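Local coordinates for protein homocysteine S-methyltransferase (Escherichia coli, PDB 5DMM) that catalyses methyl transfer from S-methylmethionine, or less efficiently S-adenosylmethionine, to homocysteine, using zinc and yielding methionine, at residues C167-N172 against I227-L232. Sequence-based numbering, arbitrary orientation.
Sequences CETLPN and INCIAL. With ZN (zinc ion), chain B; HCS (2-amino-4-mercapto-butyric acid), chain F.
Thr-169 and Asn-228 bring the C-terminal ends of two strands of the TIM barrel within 6.0 Å, CA to CA, although strand 191-197 lies between strands 164-170 and 222-228 in the sheet. The chain turns a corner at Thr-169, Thr-169 and Cys-229 both take positive phi (58°), and the ends open onto the homocysteine pocket. An asparagine suits this place because its amide both accepts and donates: Asn-228 OD1 takes the backbone N of Thr-169 on a lone pair at 2.9 Å, which sets the flip of the amide, and its ND2 gives a hydrogen to Thr-169 OG1, also at 2.9 Å and nearly in the amide plane. Ser-194 OG, from the intervening strand, is a second partner of OD1. A leucine in place of Asn-228 would probably leave the buried N of Thr-169 without its acceptor and Thr-169 OG1 without its donor, freer to turn. Thr-169 OG1 lies 3.2 Å from the homocysteine SD, while CG2, anti to the backbone N, packs on Cys-229 CB. The carboxyl group of Glu-168 reaches the carboxyl end of the homocysteine, and Tyr-253 and Ser-121 hydrogen-bond its OE1 and OE2 respectively. Cysteine supplies a soft thiolate ligand for zinc, shared with Cys-295: Cys-229 SG binds the metal at 2.5 Å and sits 3.6 Å from the homocysteine SD.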
loop_
_atom_site.group_PDB
_atom_site.type_symbol
_atom_site.label_atom_id
_atom_site.label_comp_id
_atom_site.label_asym_id
_atom_site.label_seq_id
_atom_site.Cartn_x
_atom_site.Cartn_y
_atom_site.Cartn_z
ATOM N N CYS A 167 -1.545 -1.502 4.569
ATOM C CA CYS A 167 -0.478 -2.095 5.362
ATOM C C CYS A 167 0.205 -3.084 4.431
ATOM O O CYS A 167 -0.352 -4.136 4.141
ATOM C CB CYS A 167 -1.033 -2.771 6.610
ATOM S SG CYS A 167 -1.953 -1.620 7.669
ATOM N N GLU A 168 1.393 -2.739 3.954
ATOM C CA GLU A 168 1.936 -3.408 2.771
ATOM C C GLU A 168 3.388 -3.845 2.891
ATOM O O GLU A 168 4.134 -3.350 3.741
ATOM C CB GLU A 168 1.802 -2.481 1.569
ATOM C CG GLU A 168 2.580 -1.163 1.745
ATOM C CD GLU A 168 2.415 -0.218 0.570
ATOM O OE1 GLU A 168 1.809 -0.623 -0.446
ATOM O OE2 GLU A 168 2.901 0.936 0.664
ATOM N N THR A 169 3.789 -4.757 2.006
ATOM C CA THR A 169 5.157 -5.267 1.959
ATOM C C THR A 169 5.551 -5.898 3.308
ATOM O O THR A 169 6.711 -5.839 3.727
ATOM C CB THR A 169 6.170 -4.139 1.583
ATOM O OG1 THR A 169 5.550 -3.214 0.680
ATOM C CG2 THR A 169 7.423 -4.708 0.927
ATOM N N LEU A 170 4.579 -6.518 3.969
ATOM C CA LEU A 170 4.759 -7.054 5.323
ATOM C C LEU A 170 5.358 -8.466 5.302
ATOM O O LEU A 170 4.780 -9.363 4.708
ATOM C CB LEU A 170 3.416 -7.079 6.055
ATOM C CG LEU A 170 2.586 -5.787 6.082
ATOM C CD1 LEU A 170 1.258 -6.051 6.761
ATOM C CD2 LEU A 170 3.335 -4.665 6.786
ATOM N N PRO A 171 6.507 -8.667 5.966
ATOM C CA PRO A 171 7.225 -9.945 5.927
ATOM C C PRO A 171 7.162 -10.753 7.217
ATOM O O PRO A 171 7.599 -11.902 7.223
ATOM C CB PRO A 171 8.659 -9.501 5.690
ATOM C CG PRO A 171 8.746 -8.227 6.536
ATOM C CD PRO A 171 7.362 -7.589 6.499
ATOM N N ASN A 172 6.654 -10.141 8.284
ATOM C CA ASN A 172 6.803 -10.647 9.643
ATOM C C ASN A 172 5.454 -10.835 10.337
ATOM O O ASN A 172 4.665 -9.895 10.459
ATOM C CB ASN A 172 7.696 -9.681 10.440
ATOM C CG ASN A 172 7.944 -10.141 11.861
ATOM O OD1 ASN A 172 7.056 -10.066 12.712
ATOM N ND2 ASN A 172 9.167 -10.600 12.132
ATOM N N ILE A 227 -0.807 -9.641 -1.943
ATOM C CA ILE A 227 0.640 -9.648 -2.102
ATOM C C ILE A 227 1.112 -8.421 -2.885
ATOM O O ILE A 227 0.411 -7.918 -3.766
ATOM C CB ILE A 227 1.104 -10.934 -2.820
ATOM C CG1 ILE A 227 0.354 -11.063 -4.145
ATOM C CG2 ILE A 227 0.864 -12.152 -1.923
ATOM C CD1 ILE A 227 0.836 -12.209 -5.049
ATOM N N ASN A 228 2.294 -7.917 -2.555
ATOM C CA ASN A 228 2.876 -6.840 -3.345
ATOM C C ASN A 228 4.392 -6.893 -3.281
ATOM O O ASN A 228 4.957 -7.586 -2.433
ATOM C CB ASN A 228 2.364 -5.470 -2.870
ATOM C CG ASN A 228 2.929 -5.070 -1.507
ATOM O OD1 ASN A 228 2.551 -5.630 -0.474
ATOM N ND2 ASN A 228 3.823 -4.074 -1.502
ATOM N N CYS A 229 5.038 -6.164 -4.181
ATOM C CA CYS A 229 6.495 -6.106 -4.238
ATOM C C CYS A 229 7.080 -7.498 -4.437
ATOM O O CYS A 229 8.072 -7.870 -3.824
ATOM C CB CYS A 229 7.052 -5.449 -2.974
ATOM S SG CYS A 229 8.704 -4.736 -3.206
ATOM N N ILE A 230 6.441 -8.261 -5.315
ATOM C CA ILE A 230 6.850 -9.626 -5.624
ATOM C C ILE A 230 7.043 -9.730 -7.140
ATOM O O ILE A 230 6.483 -8.928 -7.890
ATOM C CB ILE A 230 5.794 -10.642 -5.121
ATOM C CG1 ILE A 230 6.216 -12.092 -5.381
ATOM C CG2 ILE A 230 4.438 -10.364 -5.769
ATOM C CD1 ILE A 230 5.161 -13.111 -4.941
ATOM N N ALA A 231 7.848 -10.692 -7.588
ATOM C CA ALA A 231 8.103 -10.880 -9.016
ATOM C C ALA A 231 6.842 -11.291 -9.760
ATOM O O ALA A 231 6.028 -12.050 -9.236
ATOM C CB ALA A 231 9.193 -11.920 -9.227
ATOM N N LEU A 232 6.690 -10.800 -10.987
ATOM C CA LEU A 232 5.532 -11.132 -11.804
ATOM C C LEU A 232 5.278 -12.633 -11.877
ATOM O O LEU A 232 4.144 -13.082 -11.713
ATOM C CB LEU A 232 5.696 -10.588 -13.222
ATOM C CG LEU A 232 4.956 -9.298 -13.568
ATOM C CD1 LEU A 232 5.118 -9.004 -15.058
ATOM C CD2 LEU A 232 3.481 -9.380 -13.184
HETATM ZN ZN ZN B . 7.289 -2.824 -4.109
HETATM N N HCS F . 6.123 2.555 -1.218
HETATM C CA HCS F . 5.395 1.592 -2.021
HETATM C CB HCS F . 5.723 0.182 -1.545
HETATM C CG HCS F . 7.209 -0.116 -1.703
HETATM S SD HCS F . 7.501 -1.885 -1.453
HETATM C C HCS F . 3.922 1.837 -1.883
HETATM O OXT HCS F . 3.538 2.751 -1.123
HETATM O O HCS F . 3.134 1.116 -2.532
#